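Local atomic coordinates of chromosome partition protein Smc (Pyrococcus furiosus, PDB entry 3KTA), a protein that hydrolyses ATP in a head domain built from its two ends, and probably binds DNA and serves chromosome condensation and partitioning. Residues 103-108 with 113-118; 51-56 with 121-126; 138-143 with 149-154; 89-92 with 97-100; 111-114 with 119-122. One frame throughout, in Å; residues are numbered along the deposited sequence.

Interaction 1 (103-108 with 113-118); sequences RRRVYP and SYWLNG
The beta hairpin of strands 99-106 and 112-116 brings R103 against W115, R104 against Y114 and R105 against S113; the strand axes run antiparallel, 168° between their directions and 4.7 Å apart at closest approach. R103-W115 and R105-S113 are hydrogen-bonded pairs: R103 N to W115 O measures 3.0 Å, and R105 N reaches S113 O at 2.9 Å, each with a reciprocal bond. R104-Y114 between them is a non-hydrogen-bonded pair, whose alpha carbons lie 4.6 Å apart. On the face carrying R103, R105 and W115, the guanidinium of R103 lies flat over the indole, planes 16° apart, with CZ 3.6 Å from the centroid of the W115 six-membered ring, a cation-pi stack. The bend at chi3 (57°) folds the R103 head back over the ring, while NH1 keeps a salt bridge to E81. R105 CB meets the indole at its edge, 3.8 Å from W115 CZ3. R105 NE also forms a salt bridge to E81, its NH1 donates to Y107 OH at 3.1 Å, and a water joins that hydroxyl to S113 OG. On the other face the extended R104 chain runs alongside Y114 and places CG over the phenol ring, 3.9 Å from its centroid, a CH-pi contact; R104 NH1 goes on to G52 O. Alternating hydrogen-bonded and non-hydrogen-bonded pairs are those of a regular antiparallel beta hairpin, here within the ABC-type ATPase head.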
# COMPACT_ATOMS: atom_id res chain seq x y z
N ARG A 103 8.56 5.28 16.84
CA ARG A 103 8.12 4.14 17.64
C ARG A 103 6.79 4.48 18.29
O ARG A 103 6.60 5.61 18.74
CB ARG A 103 9.15 3.79 18.72
CG ARG A 103 8.72 2.65 19.63
CD ARG A 103 9.93 1.92 20.21
NE ARG A 103 10.82 2.81 20.95
CZ ARG A 103 10.84 2.91 22.28
NH1 ARG A 103 10.00 2.19 23.02
NH2 ARG A 103 11.69 3.74 22.87
N ARG A 104 5.89 3.51 18.32
CA ARG A 104 4.62 3.65 19.00
C ARG A 104 4.39 2.44 19.89
O ARG A 104 4.60 1.29 19.47
CB ARG A 104 3.45 3.78 18.02
CG ARG A 104 2.13 4.03 18.71
CD ARG A 104 0.96 3.98 17.73
NE ARG A 104 -0.33 4.16 18.38
CZ ARG A 104 -1.48 4.25 17.72
NH1 ARG A 104 -1.49 4.17 16.39
NH2 ARG A 104 -2.63 4.42 18.38
N ARG A 105 3.96 2.70 21.12
CA ARG A 105 3.66 1.61 22.04
C ARG A 105 2.25 1.82 22.56
O ARG A 105 1.90 2.92 22.98
CB ARG A 105 4.68 1.61 23.19
CG ARG A 105 4.43 0.56 24.25
CD ARG A 105 5.41 0.71 25.40
NE ARG A 105 6.79 0.39 25.04
CZ ARG A 105 7.79 0.37 25.90
NH1 ARG A 105 7.57 0.66 27.17
NH2 ARG A 105 9.02 0.07 25.50
N VAL A 106 1.42 0.78 22.52
CA VAL A 106 0.08 0.87 23.09
C VAL A 106 -0.05 -0.07 24.28
O VAL A 106 0.43 -1.20 24.25
CB VAL A 106 -1.03 0.54 22.06
CG1 VAL A 106 -0.91 -0.90 21.60
CG2 VAL A 106 -2.40 0.80 22.66
N TYR A 107 -0.71 0.41 25.34
CA TYR A 107 -0.88 -0.36 26.56
C TYR A 107 -2.27 -0.96 26.67
O TYR A 107 -3.19 -0.55 25.96
CB TYR A 107 -0.60 0.53 27.77
CG TYR A 107 0.86 0.87 27.93
CD1 TYR A 107 1.41 1.99 27.31
CD2 TYR A 107 1.70 0.05 28.66
CE1 TYR A 107 2.75 2.29 27.45
CE2 TYR A 107 3.04 0.34 28.81
CZ TYR A 107 3.56 1.46 28.20
OH TYR A 107 4.90 1.75 28.35
N PRO A 108 -2.44 -1.95 27.57
CA PRO A 108 -3.75 -2.59 27.74
C PRO A 108 -4.90 -1.61 28.01
O PRO A 108 -6.04 -1.94 27.71
CB PRO A 108 -3.52 -3.51 28.94
CG PRO A 108 -2.08 -3.84 28.89
CD PRO A 108 -1.39 -2.61 28.36
N SER A 113 2.16 5.69 23.66
CA SER A 113 3.36 6.50 23.80
C SER A 113 4.08 6.50 22.46
O SER A 113 4.04 5.50 21.74
CB SER A 113 4.28 5.92 24.87
OG SER A 113 3.63 5.91 26.13
N TYR A 114 4.73 7.62 22.12
CA TYR A 114 5.47 7.74 20.87
C TYR A 114 6.90 8.23 21.09
O TYR A 114 7.17 8.97 22.05
CB TYR A 114 4.78 8.74 19.94
CG TYR A 114 3.46 8.30 19.35
CD1 TYR A 114 2.27 8.48 20.04
CD2 TYR A 114 3.39 7.73 18.08
CE1 TYR A 114 1.05 8.09 19.50
CE2 TYR A 114 2.17 7.34 17.53
CZ TYR A 114 1.01 7.53 18.25
OH TYR A 114 -0.19 7.15 17.71
N TRP A 115 7.81 7.82 20.21
CA TRP A 115 9.19 8.31 20.19
C TRP A 115 9.54 8.71 18.77
O TRP A 115 9.10 8.07 17.82
CB TRP A 115 10.19 7.25 20.64
CG TRP A 115 10.08 6.81 22.07
CD1 TRP A 115 10.92 7.14 23.09
CD2 TRP A 115 9.09 5.94 22.63
NE1 TRP A 115 10.52 6.54 24.25
CE2 TRP A 115 9.39 5.80 24.00
CE3 TRP A 115 7.98 5.27 22.11
CZ2 TRP A 115 8.62 5.01 24.86
CZ3 TRP A 115 7.22 4.49 22.96
CH2 TRP A 115 7.54 4.37 24.32
N LEU A 116 10.32 9.77 18.64
CA LEU A 116 10.88 10.19 17.37
C LEU A 116 12.38 10.32 17.56
O LEU A 116 12.84 11.08 18.41
CB LEU A 116 10.27 11.52 16.92
CG LEU A 116 10.94 12.21 15.73
CD1 LEU A 116 10.79 11.38 14.45
CD2 LEU A 116 10.35 13.62 15.54
N ASN A 117 13.15 9.55 16.80
CA ASN A 117 14.60 9.55 16.95
C ASN A 117 15.07 9.42 18.40
O ASN A 117 15.99 10.10 18.84
CB ASN A 117 15.22 10.77 16.27
CG ASN A 117 15.17 10.67 14.76
OD1 ASN A 117 14.89 9.60 14.22
ND2 ASN A 117 15.43 11.78 14.07
N GLY A 118 14.42 8.53 19.14
CA GLY A 118 14.89 8.16 20.46
C GLY A 118 14.46 9.11 21.54
O GLY A 118 14.87 8.96 22.70
O HOH W 1 5.77 4.38 27.86

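Interaction 2 (51-56 with 121-126); sequences GGLSAK and ATRSEI
R123 and L53 approach from opposite directions, the arginine from the first turn of helix 123-132 and the leucine from the loop after helix 39-49. The aliphatic part of R123 is extended, with chi1, chi2 and chi3 all near 180°, and this carries its guanidinium across to the other segment. Its edge faces G51 O, which lies in the guanidinium plane: NH1 of R123 donates to G51 O at 2.8 Å, and NE of R123 donates to the same oxygen at 3.0 Å. The NE donor lies in the carbonyl plane on a lone pair, whereas NH1 is tilted 33° from that plane. One face of the guanidinium is overlaid by the L53 branch, CG coming within 3.3 Å of R123 NH1 and CD2 within 3.4 Å of R123 NE. G51, with positive phi, is the C-prime residue of the Schellman motif that ends helix 39-49. T122 and E125 form the capping box that starts helix 123-132. Two donors on one carbonyl, with L53 over the face, restrain the guanidinium, and a cationic group thus ties the C-terminal end of one helix, where the dipole would probably favour positive charge, to the start of another.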
# COMPACT_ATOMS: atom_id res chain seq x y z
N GLY A 51 0.55 6.16 13.11
CA GLY A 51 -0.40 6.95 13.88
C GLY A 51 -1.86 6.58 13.73
O GLY A 51 -2.74 7.33 14.16
N GLY A 52 -2.13 5.42 13.13
CA GLY A 52 -3.49 4.99 12.92
C GLY A 52 -4.34 5.06 14.17
O GLY A 52 -3.99 4.51 15.21
N LEU A 53 -5.48 5.74 14.07
CA LEU A 53 -6.39 5.88 15.21
C LEU A 53 -7.61 4.99 15.08
O LEU A 53 -8.41 4.89 16.01
CB LEU A 53 -6.85 7.34 15.36
CG LEU A 53 -5.85 8.36 15.92
CD1 LEU A 53 -6.56 9.68 16.15
CD2 LEU A 53 -5.23 7.86 17.22
N SER A 54 -7.76 4.33 13.93
CA SER A 54 -8.91 3.45 13.70
C SER A 54 -8.58 1.99 13.95
O SER A 54 -7.97 1.33 13.10
CB SER A 54 -9.44 3.63 12.28
OG SER A 54 -10.47 2.69 12.01
N ALA A 55 -8.99 1.47 15.10
CA ALA A 55 -8.75 0.07 15.41
C ALA A 55 -9.37 -0.80 14.32
O ALA A 55 -8.79 -1.81 13.91
CB ALA A 55 -9.32 -0.29 16.77
N LYS A 56 -10.56 -0.40 13.86
CA LYS A 56 -11.30 -1.16 12.86
C LYS A 56 -10.51 -1.33 11.56
O LYS A 56 -10.56 -2.39 10.94
CB LYS A 56 -12.65 -0.50 12.58
N ALA A 121 7.77 11.80 21.99
CA ALA A 121 7.11 12.73 21.07
C ALA A 121 5.61 12.60 21.26
O ALA A 121 5.14 11.62 21.82
CB ALA A 121 7.48 12.37 19.63
N THR A 122 4.84 13.58 20.79
CA THR A 122 3.38 13.48 20.82
C THR A 122 2.87 12.94 19.49
O THR A 122 3.60 12.94 18.50
CB THR A 122 2.73 14.85 21.01
OG1 THR A 122 3.03 15.67 19.88
CG2 THR A 122 3.26 15.52 22.27
N ARG A 123 1.61 12.51 19.47
CA ARG A 123 1.05 12.03 18.21
C ARG A 123 1.08 13.11 17.13
O ARG A 123 1.50 12.85 16.01
CB ARG A 123 -0.38 11.50 18.39
CG ARG A 123 -0.96 10.99 17.07
CD ARG A 123 -2.33 10.37 17.21
NE ARG A 123 -2.75 9.81 15.93
CZ ARG A 123 -3.40 10.50 14.98
NH1 ARG A 123 -3.73 9.90 13.84
NH2 ARG A 123 -3.72 11.77 15.18
N SER A 124 0.64 14.31 17.47
CA SER A 124 0.57 15.38 16.48
C SER A 124 1.94 15.71 15.93
O SER A 124 2.09 16.05 14.77
CB SER A 124 -0.09 16.63 17.05
OG SER A 124 0.74 17.24 18.02
N GLU A 125 2.95 15.61 16.79
CA GLU A 125 4.32 15.87 16.37
C GLU A 125 4.71 14.86 15.29
O GLU A 125 5.29 15.23 14.26
CB GLU A 125 5.26 15.82 17.58
CG GLU A 125 6.75 15.85 17.30
CD GLU A 125 7.56 15.87 18.58
OE1 GLU A 125 7.00 15.54 19.66
OE2 GLU A 125 8.76 16.22 18.52
N ILE A 126 4.37 13.59 15.52
CA ILE A 126 4.64 12.51 14.56
C ILE A 126 3.87 12.74 13.26
O ILE A 126 4.42 12.64 12.16
CB ILE A 126 4.26 11.13 15.15
CG1 ILE A 126 5.12 10.77 16.37
CG2 ILE A 126 4.33 10.02 14.06
CD1 ILE A 126 6.61 10.89 16.11

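Interaction 3 (138-143 with 149-154); sequences DGYNIV and TKFIKM
K150 and F151, at the start of the short helix 150-153, meet the turn and strand of 138-143 with two different chemistries. K150 NZ donates to I142 O at 2.7 Å, tilted 25° from the carbonyl plane. The same ammonium gives a second bond to a water 2.8 Å from K150 NZ, and that water donates to D138 O, so one charge bridges two backbone carbonyls. Next to it, the F151 ring is approached at its edge: Y140 CB lies 3.6 Å from F151 CE1, and V143 CG2 is 4.1 Å from F151 CE2. Y140 O also sits near that ring plane, 3.2 Å from F151 CZ.

The K150 CG occupies the position between backbone N and carbonyl carbon (chi1 64°), which lays CG over one face of the F151 ring, and beyond CG the chain is extended to deliver NZ. A type I turn from G139 to I142 lies between the two acceptor carbonyls, D138 O before it and I142 O at its last residue. In the next shell, L162 of helix 156-167 packs on both Y140 and F151. The partner Smc chain adds more: its Y90 hydrogen-bonds Y140 OH, its V78 packs on F151, and one of its strands pairs in parallel with I142 and V143. The V143 side chain is about 10 Å from the bound AP5, so the contact does not touch the nucleotide. A sheet that continues into a second polypeptide is consistent with the SMC head, whose N- and C-terminal parts together make the ABC-type ATPase domain.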
# COMPACT_ATOMS: atom_id res chain seq x y z
N ASP A 138 -3.32 6.64 5.95
CA ASP A 138 -4.41 6.32 5.03
C ASP A 138 -4.30 6.94 3.64
O ASP A 138 -5.31 7.18 2.98
CB ASP A 138 -5.75 6.69 5.66
CG ASP A 138 -5.74 8.09 6.23
OD1 ASP A 138 -4.93 8.92 5.75
OD2 ASP A 138 -6.53 8.37 7.16
N GLY A 139 -3.07 7.18 3.17
CA GLY A 139 -2.88 7.70 1.83
C GLY A 139 -3.34 6.75 0.74
O GLY A 139 -3.53 5.55 0.99
N TYR A 140 -3.50 7.27 -0.47
CA TYR A 140 -3.90 6.46 -1.63
C TYR A 140 -2.85 5.37 -1.89
O TYR A 140 -3.10 4.41 -2.61
CB TYR A 140 -4.02 7.32 -2.90
CG TYR A 140 -2.68 7.60 -3.56
CD1 TYR A 140 -1.84 8.58 -3.06
CD2 TYR A 140 -2.25 6.86 -4.66
CE1 TYR A 140 -0.60 8.82 -3.64
CE2 TYR A 140 -1.01 7.09 -5.25
CZ TYR A 140 -0.20 8.08 -4.73
OH TYR A 140 1.04 8.33 -5.28
N ASN A 141 -1.66 5.57 -1.34
CA ASN A 141 -0.52 4.68 -1.61
C ASN A 141 -0.55 3.43 -0.76
O ASN A 141 0.26 2.52 -0.94
CB ASN A 141 0.82 5.41 -1.38
CG ASN A 141 0.93 6.01 0.01
OD1 ASN A 141 0.12 6.86 0.38
ND2 ASN A 141 1.93 5.57 0.79
N ILE A 142 -1.47 3.39 0.20
CA ILE A 142 -1.63 2.21 1.03
C ILE A 142 -2.91 1.51 0.60
O ILE A 142 -3.99 2.08 0.70
CB ILE A 142 -1.58 2.56 2.54
CG1 ILE A 142 -0.15 2.97 2.95
CG2 ILE A 142 -2.06 1.38 3.40
CD1 ILE A 142 -0.01 3.41 4.40
N VAL A 143 -2.79 0.31 0.05
CA VAL A 143 -3.97 -0.40 -0.45
C VAL A 143 -4.15 -1.70 0.33
O VAL A 143 -3.45 -2.69 0.09
CB VAL A 143 -3.87 -0.70 -1.96
CG1 VAL A 143 -5.16 -1.37 -2.45
CG2 VAL A 143 -3.58 0.59 -2.76
N THR A 149 -10.13 -1.59 -5.31
CA THR A 149 -11.16 -0.91 -6.07
C THR A 149 -11.74 0.29 -5.34
O THR A 149 -12.68 0.91 -5.84
CB THR A 149 -12.30 -1.87 -6.50
OG1 THR A 149 -12.91 -2.43 -5.33
CG2 THR A 149 -11.76 -2.98 -7.40
N LYS A 150 -11.19 0.65 -4.18
CA LYS A 150 -11.60 1.91 -3.54
C LYS A 150 -11.54 3.07 -4.54
O LYS A 150 -12.34 4.00 -4.48
CB LYS A 150 -10.75 2.24 -2.31
CG LYS A 150 -9.26 2.50 -2.59
CD LYS A 150 -8.51 2.85 -1.29
CE LYS A 150 -6.99 2.67 -1.46
NZ LYS A 150 -6.18 3.23 -0.34
N PHE A 151 -10.58 3.00 -5.46
CA PHE A 151 -10.38 4.06 -6.44
C PHE A 151 -11.49 4.08 -7.49
O PHE A 151 -11.74 5.12 -8.11
CB PHE A 151 -9.01 3.92 -7.10
CG PHE A 151 -7.88 4.06 -6.13
CD1 PHE A 151 -7.51 5.30 -5.65
CD2 PHE A 151 -7.19 2.94 -5.68
CE1 PHE A 151 -6.47 5.43 -4.75
CE2 PHE A 151 -6.15 3.06 -4.78
CZ PHE A 151 -5.78 4.31 -4.32
N ILE A 152 -12.14 2.95 -7.71
CA ILE A 152 -13.25 2.96 -8.66
C ILE A 152 -14.61 3.08 -7.94
O ILE A 152 -15.61 3.42 -8.56
CB ILE A 152 -13.19 1.80 -9.70
CG1 ILE A 152 -13.11 0.44 -9.02
CG2 ILE A 152 -11.99 1.98 -10.63
CD1 ILE A 152 -14.45 -0.14 -8.63
N LYS A 153 -14.61 2.86 -6.62
CA LYS A 153 -15.83 2.98 -5.81
C LYS A 153 -16.08 4.41 -5.32
O LYS A 153 -17.22 4.78 -5.04
CB LYS A 153 -15.80 2.01 -4.62
CG LYS A 153 -15.68 0.54 -5.02
CD LYS A 153 -15.86 -0.41 -3.83
CE LYS A 153 -14.79 -0.21 -2.77
N MSE A 154 -15.01 5.20 -5.21
CA MSE A 154 -15.11 6.58 -4.73
C MSE A 154 -15.91 7.46 -5.68
O MSE A 154 -15.98 7.19 -6.88
CB MSE A 154 -13.72 7.19 -4.45
CG MSE A 154 -12.76 7.25 -5.65
SE MSE A 154 -11.01 8.05 -5.23
CE MSE A 154 -10.54 6.94 -3.69
O HOH W 2 -6.84 5.84 0.54

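Interaction 4 (89-92 with 97-100); sequences EDRG and EDEV
R91 and D98 form the close part of this contact, a salt bridge with NH1 of R91 2.7 Å from OD1 of D98. The bond is nearly straight, 170° at the hydrogen, and it meets the oxygen nearly along its C-O axis while staying within 4° of the guanidinium plane. The carboxylate itself is turned, its plane 62° from that of the guanidinium, and a single oxygen, OD1, takes both bonds; the second, from R91 NH2, is weak at 3.4 Å. A bend at chi2 folds the arginine chain back toward 97-100, bringing one guanidinium face over the backbone of E97, whose N stands 3.6 Å above it. NH2 also pairs with D96 and NH1 with N88 O, probably sharing the arginine's charge among several acceptors.

The looser side is exposed. A water 3.0 Å from R91 NH2 leans back to D98 OD1 by a weak bond, and the E89 side chain only brushes D98, CG to CG at 4.0 Å, while the E89 carboxylate turns to N87. Within 89-92, D90 OD1 accepts from G92 N at 3.0 Å. That Asx turn and the salt bridge belong to the surface loop connecting antiparallel strands 80-87 and 99-106.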
# COMPACT_ATOMS: atom_id res chain seq x y z
N GLU A 89 18.22 9.81 3.82
CA GLU A 89 19.33 10.46 3.11
C GLU A 89 18.83 11.53 2.13
O GLU A 89 19.54 12.50 1.84
CB GLU A 89 20.17 9.43 2.39
CG GLU A 89 20.95 8.53 3.30
CD GLU A 89 21.71 7.48 2.53
OE1 GLU A 89 22.34 7.84 1.52
OE2 GLU A 89 21.68 6.30 2.93
N ASP A 90 17.61 11.35 1.62
CA ASP A 90 17.03 12.30 0.66
C ASP A 90 16.42 13.54 1.33
O ASP A 90 15.96 14.45 0.65
CB ASP A 90 16.00 11.62 -0.25
CG ASP A 90 14.74 11.14 0.50
OD1 ASP A 90 14.64 11.27 1.74
OD2 ASP A 90 13.84 10.60 -0.19
N ARG A 91 16.45 13.57 2.66
CA ARG A 91 15.89 14.67 3.44
C ARG A 91 14.42 14.94 3.12
O ARG A 91 13.95 16.07 3.19
CB ARG A 91 16.76 15.93 3.32
CG ARG A 91 18.14 15.75 3.94
CD ARG A 91 18.02 15.47 5.43
NE ARG A 91 19.29 15.52 6.15
CZ ARG A 91 20.13 14.50 6.29
NH1 ARG A 91 19.87 13.31 5.76
NH2 ARG A 91 21.26 14.67 6.97
N GLY A 92 13.69 13.87 2.80
CA GLY A 92 12.25 13.98 2.66
C GLY A 92 11.62 14.42 3.98
O GLY A 92 10.69 15.22 3.97
N GLU A 97 18.81 14.32 9.73
CA GLU A 97 19.40 13.03 10.04
C GLU A 97 19.17 12.05 8.89
O GLU A 97 18.12 12.08 8.26
CB GLU A 97 18.75 12.45 11.29
CG GLU A 97 18.93 13.29 12.54
CD GLU A 97 20.34 13.22 13.09
OE1 GLU A 97 21.05 12.25 12.77
OE2 GLU A 97 20.72 14.12 13.86
N ASP A 98 20.16 11.19 8.64
CA ASP A 98 20.02 10.15 7.61
C ASP A 98 19.05 9.04 8.00
O ASP A 98 18.62 8.28 7.13
CB ASP A 98 21.36 9.51 7.31
CG ASP A 98 22.28 10.41 6.53
OD1 ASP A 98 21.82 11.46 6.03
OD2 ASP A 98 23.47 10.05 6.41
N GLU A 99 18.74 8.93 9.29
CA GLU A 99 17.78 7.94 9.76
C GLU A 99 16.71 8.62 10.59
O GLU A 99 17.01 9.46 11.44
CB GLU A 99 18.49 6.87 10.60
CG GLU A 99 17.57 5.80 11.16
CD GLU A 99 18.28 4.88 12.14
OE1 GLU A 99 18.51 5.29 13.30
OE2 GLU A 99 18.62 3.75 11.74
N VAL A 100 15.45 8.28 10.32
CA VAL A 100 14.33 8.76 11.12
C VAL A 100 13.62 7.55 11.68
O VAL A 100 13.12 6.71 10.92
CB VAL A 100 13.35 9.60 10.29
CG1 VAL A 100 12.06 9.89 11.08
CG2 VAL A 100 14.02 10.91 9.82
O HOH W 3 23.88 13.34 7.50

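Interaction 5 (111-114 with 119-122); sequences RSSY and RRAT
Y114, R120 and S113 bury most of the surface in the beta hairpin that adds strand 119-121 to the edge of the antiparallel sheet. The short strand axes make 130° between their directions, and the direct backbone bond between the two segments runs from A121 N to Y114 O at 2.9 Å, with the donor 49° above the carbonyl plane instead of on a lone pair. The same oxygen has a weak second donor, R120 NE at 3.3 Å. On the tyrosine side chain, CB is what meets the second strand, 3.5 Å from A121 O, while the ring leads off toward helix 123-132, where it packs on R123 and I126.

R120 doubles back: bends at chi2 and chi3 curl its guanidinium over S113. Its face rests on S113 CB, which lies 3.4 Å above the plane, and the S113 hydroxyl is close to NH2 without a hydrogen bond. R120 also makes a cation-pi contact with W115. A water bridges the two strands as well: it accepts from Y114 N and from R120 NH2, and donates to A121 O, 2.7 Å from that oxygen.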
# COMPACT_ATOMS: atom_id res chain seq x y z
N ARG A 111 -3.93 3.60 25.92
CA ARG A 111 -3.08 4.77 25.71
C ARG A 111 -1.81 4.42 24.93
O ARG A 111 -1.27 3.31 25.06
CB ARG A 111 -2.72 5.43 27.05
CG ARG A 111 -3.89 6.18 27.69
CD ARG A 111 -3.44 7.00 28.90
NE ARG A 111 -3.14 6.16 30.05
CZ ARG A 111 -2.65 6.61 31.20
NH1 ARG A 111 -2.39 7.91 31.34
NH2 ARG A 111 -2.40 5.78 32.20
N SER A 112 -1.36 5.38 24.13
CA SER A 112 -0.17 5.21 23.30
C SER A 112 0.93 6.18 23.68
O SER A 112 0.67 7.36 23.95
CB SER A 112 -0.51 5.41 21.82
OG SER A 112 -1.08 4.24 21.25
N SER A 113 2.16 5.69 23.66
CA SER A 113 3.36 6.50 23.80
C SER A 113 4.08 6.50 22.46
O SER A 113 4.04 5.50 21.74
CB SER A 113 4.28 5.92 24.87
OG SER A 113 3.63 5.91 26.13
N TYR A 114 4.73 7.62 22.12
CA TYR A 114 5.47 7.74 20.87
C TYR A 114 6.90 8.23 21.09
O TYR A 114 7.17 8.97 22.05
CB TYR A 114 4.78 8.74 19.94
CG TYR A 114 3.46 8.30 19.35
CD1 TYR A 114 2.27 8.48 20.04
CD2 TYR A 114 3.39 7.73 18.08
CE1 TYR A 114 1.05 8.09 19.50
CE2 TYR A 114 2.17 7.34 17.53
CZ TYR A 114 1.01 7.53 18.25
OH TYR A 114 -0.19 7.15 17.71
N ARG A 119 13.63 10.09 21.18
CA ARG A 119 13.10 11.04 22.16
C ARG A 119 11.57 10.96 22.19
O ARG A 119 10.95 10.83 21.14
CB ARG A 119 13.56 12.47 21.82
CG ARG A 119 15.08 12.60 21.93
CD ARG A 119 15.68 13.57 20.93
NE ARG A 119 17.15 13.53 20.87
CZ ARG A 119 17.93 12.53 21.30
NH1 ARG A 119 17.41 11.44 21.85
NH2 ARG A 119 19.25 12.62 21.18
N ARG A 120 10.98 11.01 23.38
CA ARG A 120 9.52 10.99 23.48
C ARG A 120 8.89 12.12 22.65
O ARG A 120 9.41 13.24 22.57
CB ARG A 120 9.06 11.06 24.95
CG ARG A 120 9.32 9.77 25.75
CD ARG A 120 8.52 8.60 25.20
NE ARG A 120 7.09 8.85 25.32
CZ ARG A 120 6.40 8.65 26.43
NH1 ARG A 120 7.00 8.18 27.53
NH2 ARG A 120 5.10 8.92 26.45
N ALA A 121 7.77 11.80 21.99
CA ALA A 121 7.11 12.73 21.07
C ALA A 121 5.61 12.60 21.26
O ALA A 121 5.14 11.62 21.82
CB ALA A 121 7.48 12.37 19.63
N THR A 122 4.84 13.58 20.79
CA THR A 122 3.38 13.48 20.82
C THR A 122 2.87 12.94 19.49
O THR A 122 3.60 12.94 18.50
CB THR A 122 2.73 14.85 21.01
OG1 THR A 122 3.03 15.67 19.88
CG2 THR A 122 3.26 15.52 22.27
O HOH W 4 4.35 9.90 23.79

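Interactions 1, 4 and 5 follow one antiparallel sheet: 1 and 4 share strand 99-106, while 1 and 5 share S113 and Y114, their centres 5 Å apart. Interaction 2 joins helix 123-132 to the end of helix 39-49 beside this sheet. R104 NH1 of interaction 1 reaches G52 O at 2.8 Å, next to the G51 carbonyl that R123 grips, and G51 CA lies 3.8 Å from Y114 OH, where interactions 2 and 5 touch. Interaction 3 stands apart, its centre about 28 Å from that of interaction 1 and its nearest atoms about 7 Å from interaction 2. It also lies near the ATP site, the I142 side chain being about 10 Å from that of S40.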